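Local coordinates for protein aldehyde dehydrogenase (Staphylococcus aureus, PDB 6K0Z) that oxidises the aldehyde 4,4'-diaponeurosporen-4-al to 4,4'-diaponeurosporenoic acid, a step in the biosynthesis of the carotenoid staphyloxanthin, in an NAD-dependent reaction, at residues A[17-22]-A[112-117]; A[140-145]-A[168-173]. The protein carries 1 engineered substitution. All coordinates share one frame; numbering follows the deposited sequence.

Contact 1: A[17-22]-A[112-117]; sequences DSKAFF and YGTVLI. With EDO (1,2-ethanediol), chain D.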
# COMPACT_ATOMS: atom_id res chain seq x y z
N ASP A 17 -20.08 17.11 -3.97
CA ASP A 17 -19.57 18.20 -4.78
C ASP A 17 -18.10 18.02 -5.10
O ASP A 17 -17.67 18.26 -6.24
CB ASP A 17 -19.81 19.54 -4.09
CG ASP A 17 -21.18 20.09 -4.39
OD1 ASP A 17 -21.65 19.92 -5.53
OD2 ASP A 17 -21.78 20.70 -3.48
N SER A 18 -17.31 17.59 -4.12
CA SER A 18 -15.89 17.32 -4.37
C SER A 18 -15.73 16.25 -5.44
O SER A 18 -14.93 16.39 -6.36
CB SER A 18 -15.20 16.89 -3.08
OG SER A 18 -13.80 17.06 -3.17
N LYS A 19 -16.52 15.17 -5.34
CA LYS A 19 -16.48 14.12 -6.34
C LYS A 19 -16.87 14.66 -7.72
O LYS A 19 -16.24 14.31 -8.72
CB LYS A 19 -17.39 12.97 -5.91
CG LYS A 19 -17.02 11.64 -6.52
CD LYS A 19 -17.93 10.51 -6.03
CE LYS A 19 -17.88 9.34 -7.03
NZ LYS A 19 -18.29 8.03 -6.44
N ALA A 20 -17.89 15.52 -7.78
CA ALA A 20 -18.32 16.03 -9.07
C ALA A 20 -17.26 16.91 -9.70
O ALA A 20 -17.02 16.85 -10.91
CB ALA A 20 -19.64 16.80 -8.93
N PHE A 21 -16.59 17.73 -8.89
CA PHE A 21 -15.51 18.55 -9.43
C PHE A 21 -14.38 17.69 -9.97
O PHE A 21 -13.83 17.97 -11.04
CB PHE A 21 -15.00 19.53 -8.38
CG PHE A 21 -13.84 20.37 -8.86
CD1 PHE A 21 -14.04 21.40 -9.77
CD2 PHE A 21 -12.56 20.14 -8.39
CE1 PHE A 21 -12.98 22.18 -10.20
CE2 PHE A 21 -11.49 20.92 -8.82
CZ PHE A 21 -11.71 21.94 -9.72
N PHE A 22 -14.00 16.64 -9.24
CA PHE A 22 -12.98 15.75 -9.77
C PHE A 22 -13.39 15.20 -11.12
O PHE A 22 -12.57 15.11 -12.04
CB PHE A 22 -12.68 14.60 -8.80
CG PHE A 22 -11.79 13.55 -9.39
CD1 PHE A 22 -10.41 13.74 -9.43
CD2 PHE A 22 -12.31 12.38 -9.93
CE1 PHE A 22 -9.58 12.79 -9.99
CE2 PHE A 22 -11.48 11.42 -10.49
CZ PHE A 22 -10.11 11.63 -10.51
N TYR A 112 -6.45 9.01 -7.46
CA TYR A 112 -7.51 8.13 -6.99
C TYR A 112 -8.87 8.76 -7.19
O TYR A 112 -9.84 8.06 -7.51
CB TYR A 112 -7.31 7.79 -5.51
CG TYR A 112 -6.35 6.65 -5.28
CD1 TYR A 112 -6.76 5.33 -5.47
CD2 TYR A 112 -5.04 6.89 -4.87
CE1 TYR A 112 -5.88 4.28 -5.25
CE2 TYR A 112 -4.16 5.85 -4.65
CZ TYR A 112 -4.58 4.55 -4.85
OH TYR A 112 -3.69 3.54 -4.64
N GLY A 113 -8.99 10.07 -6.99
CA GLY A 113 -10.29 10.70 -7.04
C GLY A 113 -10.48 11.71 -5.92
O GLY A 113 -9.76 12.71 -5.87
N THR A 114 -11.45 11.47 -5.04
CA THR A 114 -11.68 12.33 -3.89
C THR A 114 -11.13 11.64 -2.66
O THR A 114 -11.30 10.43 -2.48
CB THR A 114 -13.16 12.65 -3.70
OG1 THR A 114 -13.65 13.30 -4.89
CG2 THR A 114 -13.37 13.59 -2.52
N VAL A 115 -10.48 12.42 -1.81
CA VAL A 115 -9.54 11.93 -0.81
C VAL A 115 -9.88 12.56 0.53
O VAL A 115 -10.23 13.74 0.60
CB VAL A 115 -8.10 12.27 -1.24
CG1 VAL A 115 -7.19 12.37 -0.03
CG2 VAL A 115 -7.60 11.26 -2.27
N LEU A 116 -9.76 11.76 1.59
CA LEU A 116 -10.02 12.21 2.95
C LEU A 116 -8.72 12.26 3.71
O LEU A 116 -7.93 11.30 3.68
CB LEU A 116 -11.01 11.29 3.67
CG LEU A 116 -11.13 11.45 5.18
CD1 LEU A 116 -11.55 12.86 5.58
CD2 LEU A 116 -12.13 10.43 5.73
N ILE A 117 -8.48 13.38 4.40
CA ILE A 117 -7.29 13.55 5.23
C ILE A 117 -7.77 13.88 6.63
O ILE A 117 -8.46 14.88 6.83
CB ILE A 117 -6.38 14.66 4.68
CG1 ILE A 117 -5.77 14.23 3.35
CG2 ILE A 117 -5.29 15.02 5.68
CD1 ILE A 117 -4.97 15.32 2.70
C1 EDO D . -1.66 0.47 -6.70
O1 EDO D . -2.57 1.34 -6.08
C2 EDO D . -0.94 1.32 -7.67
O2 EDO D . -0.25 2.27 -6.93
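Phe22 lying flat over Gly113, with Ser18 and Lys19 resting on Thr114, makes this a helix-on-strand packing contact: helix 10-24 meets the C-terminal part of strand 104-118, at residues 113 and 114. The axes of the short helical and strand segments pass 8.7 Å apart, their directions 136° from each other. No hydrogen bond crosses between them. Instead, the Phe22 ring offers one face to the glycine backbone, and Gly113 CA sits 3.5 Å from the ring centroid, almost straight above it, as a CH-pi contact. Phe22 has CG anti to its own N (chi1 171°), which swings the ring out from the helix and over this CA. Strand 104-118 belongs to the mixed sheet, with a parallel core, of the Rossmann-like coenzyme-binding domain of aldehyde dehydrogenases, and the helix lies across that sheet's surface. One turn earlier in the helix, Ser18 and Lys19 meet the two branches of Thr114: OG1 points at the helix backbone, 3.3 Å from Lys19 CA, while methyl CG2 packs 3.6 Å from Ser18 OG. The Lys19 side chain crosses Thr114 at about a right angle and then runs on, extended, away from the strand. Both buried hydroxyls, Ser18 OG and Thr114 OG1, hydrogen-bond to the hydroxyl of Thr141. At the other end, Tyr112 packs on Val414 of the second subunit, and its OH hydrogen-bonds to the 1,2-ethanediol.

Contact 2: A[140-145]-A[168-173]; sequences NTAIIK and NYIEVI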
# COMPACT_ATOMS: atom_id res chain seq x y z
N ASN A 140 -5.86 14.95 -7.03
CA ASN A 140 -7.10 14.57 -6.37
C ASN A 140 -7.84 15.82 -5.90
O ASN A 140 -7.31 16.93 -5.90
CB ASN A 140 -6.83 13.65 -5.18
CG ASN A 140 -6.00 12.43 -5.55
OD1 ASN A 140 -6.55 11.39 -5.91
ND2 ASN A 140 -4.69 12.55 -5.44
N THR A 141 -9.09 15.62 -5.51
CA THR A 141 -9.76 16.56 -4.61
C THR A 141 -9.60 16.06 -3.18
O THR A 141 -9.25 14.90 -2.93
CB THR A 141 -11.23 16.72 -4.97
OG1 THR A 141 -11.91 15.46 -4.83
CG2 THR A 141 -11.35 17.20 -6.40
N ALA A 142 -9.84 16.95 -2.22
CA ALA A 142 -9.54 16.61 -0.84
C ALA A 142 -10.58 17.20 0.09
O ALA A 142 -11.01 18.34 -0.08
CB ALA A 142 -8.15 17.11 -0.42
N ILE A 143 -10.96 16.40 1.08
CA ILE A 143 -11.74 16.86 2.22
C ILE A 143 -10.89 16.62 3.45
O ILE A 143 -10.37 15.52 3.65
CB ILE A 143 -13.10 16.14 2.30
CG1 ILE A 143 -14.01 16.69 1.20
CG2 ILE A 143 -13.73 16.33 3.67
CD1 ILE A 143 -15.11 15.78 0.84
N ILE A 144 -10.72 17.66 4.27
CA ILE A 144 -9.76 17.68 5.36
C ILE A 144 -10.51 17.71 6.68
O ILE A 144 -11.43 18.51 6.87
CB ILE A 144 -8.81 18.88 5.25
CG1 ILE A 144 -7.85 18.66 4.08
CG2 ILE A 144 -8.03 19.08 6.55
CD1 ILE A 144 -7.23 19.92 3.56
N LYS A 145 -10.11 16.84 7.60
CA LYS A 145 -10.68 16.79 8.94
C LYS A 145 -9.60 17.13 9.95
O LYS A 145 -8.80 16.26 10.33
CB LYS A 145 -11.27 15.42 9.22
CG LYS A 145 -11.79 15.23 10.63
CD LYS A 145 -12.85 16.24 10.97
CE LYS A 145 -13.05 16.26 12.46
NZ LYS A 145 -11.73 16.19 13.17
N ASN A 168 -15.33 22.73 -3.52
CA ASN A 168 -15.46 21.51 -4.31
C ASN A 168 -14.12 20.91 -4.68
O ASN A 168 -14.07 19.78 -5.16
CB ASN A 168 -16.30 21.77 -5.56
CG ASN A 168 -15.68 22.80 -6.48
OD1 ASN A 168 -14.74 23.50 -6.11
ND2 ASN A 168 -16.22 22.91 -7.68
N TYR A 169 -13.03 21.64 -4.47
CA TYR A 169 -11.69 21.14 -4.75
C TYR A 169 -10.95 20.73 -3.48
O TYR A 169 -10.45 19.61 -3.40
CB TYR A 169 -10.89 22.19 -5.53
CG TYR A 169 -9.44 21.81 -5.73
CD1 TYR A 169 -9.09 20.63 -6.36
CD2 TYR A 169 -8.42 22.62 -5.27
CE1 TYR A 169 -7.76 20.28 -6.53
CE2 TYR A 169 -7.09 22.27 -5.45
CZ TYR A 169 -6.77 21.10 -6.08
OH TYR A 169 -5.46 20.75 -6.25
N ILE A 170 -10.89 21.61 -2.48
CA ILE A 170 -10.42 21.26 -1.15
C ILE A 170 -11.33 21.95 -0.14
O ILE A 170 -11.65 23.13 -0.29
CB ILE A 170 -8.94 21.65 -0.93
CG1 ILE A 170 -8.05 20.97 -1.95
CG2 ILE A 170 -8.48 21.27 0.47
CD1 ILE A 170 -6.69 21.56 -2.00
N GLU A 171 -11.76 21.20 0.88
CA GLU A 171 -12.69 21.72 1.87
C GLU A 171 -12.22 21.25 3.24
O GLU A 171 -11.51 20.25 3.35
CB GLU A 171 -14.14 21.26 1.56
CG GLU A 171 -15.19 21.50 2.66
CD GLU A 171 -15.45 22.98 2.97
OE1 GLU A 171 -14.50 23.73 3.26
OE2 GLU A 171 -16.63 23.39 2.92
N VAL A 172 -12.61 22.00 4.27
CA VAL A 172 -12.28 21.69 5.65
C VAL A 172 -13.58 21.50 6.42
O VAL A 172 -14.42 22.42 6.47
CB VAL A 172 -11.43 22.80 6.29
CG1 VAL A 172 -11.19 22.51 7.76
CG2 VAL A 172 -10.11 22.95 5.54
N ILE A 173 -13.76 20.32 7.01
CA ILE A 173 -14.87 20.02 7.92
C ILE A 173 -14.32 20.02 9.33
O ILE A 173 -13.48 19.17 9.68
CB ILE A 173 -15.51 18.66 7.60
CG1 ILE A 173 -15.71 18.49 6.10
CG2 ILE A 173 -16.84 18.50 8.35
CD1 ILE A 173 -16.79 19.35 5.54
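Ile144 turns CG1 anti to the carbonyl carbon (chi1 -71°), and CD1 follows it toward Ile170, whose CG2 branch stands anti to its backbone N; the two meet on one face of the sheet, Ile144 CD1 at 3.6 Å from Ile170 CG2. They sit on the first and last strands of a beta-alpha-beta unit, strand 141-145, helix 151-164 and strand 170-172, in the Rossmann-like domain. The two strands run side by side, 12° from parallel, in the regular ladder of a parallel sheet. Ala142 N gives its hydrogen to Tyr169 O at 3.0 Å, and Ala142 O takes one from Glu171 N. Two residues on, Ile144 repeats the pattern, its N bonded to Glu171 O at 2.9 Å and its O to Ile173 N. The last of these bonds points almost straight down the Ile144 carbonyl, whereas the other three donors stand tilted from their carbonyl planes. Ala142 shares the face of Ile144 and Ile170, which lies against helix 126-138. On the opposite face, Ile143 CG2 touches Ile173 CG1 at 3.8 Å, the side chains slanting across each other. Glu171 projects to that face too, but its carboxylate leads away from strand 141-145: OE2 forms a salt bridge with Lys14 of helix 10-24, and OE1 accepts a hydrogen bond from Asn162 of the connecting helix. OE1 is also met on its anti side, 24° out of the carboxylate plane, by Val172 N at 2.8 Å.

How the contacts relate
The two contacts have their centres about 7 Å apart in one sheet, and they follow in series along the chain, contact 1 closing before contact 2 opens. Strands 104-118 and 141-145 are neighbours, so the order across the sheet is 104-118, 141-145, 170-172, with helix 10-24 laid over one face. A probable hydrogen bond from Lys145 N to Ile117 O, 2.7 Å, helps join the first two strands. The helix packs on strand 104-118 and reaches the other two through polar bonds, a hydroxyl-to-hydroxyl hydrogen bond to strand 141-145 and a salt bridge to strand 170-172, well away from the predicted active-site residues.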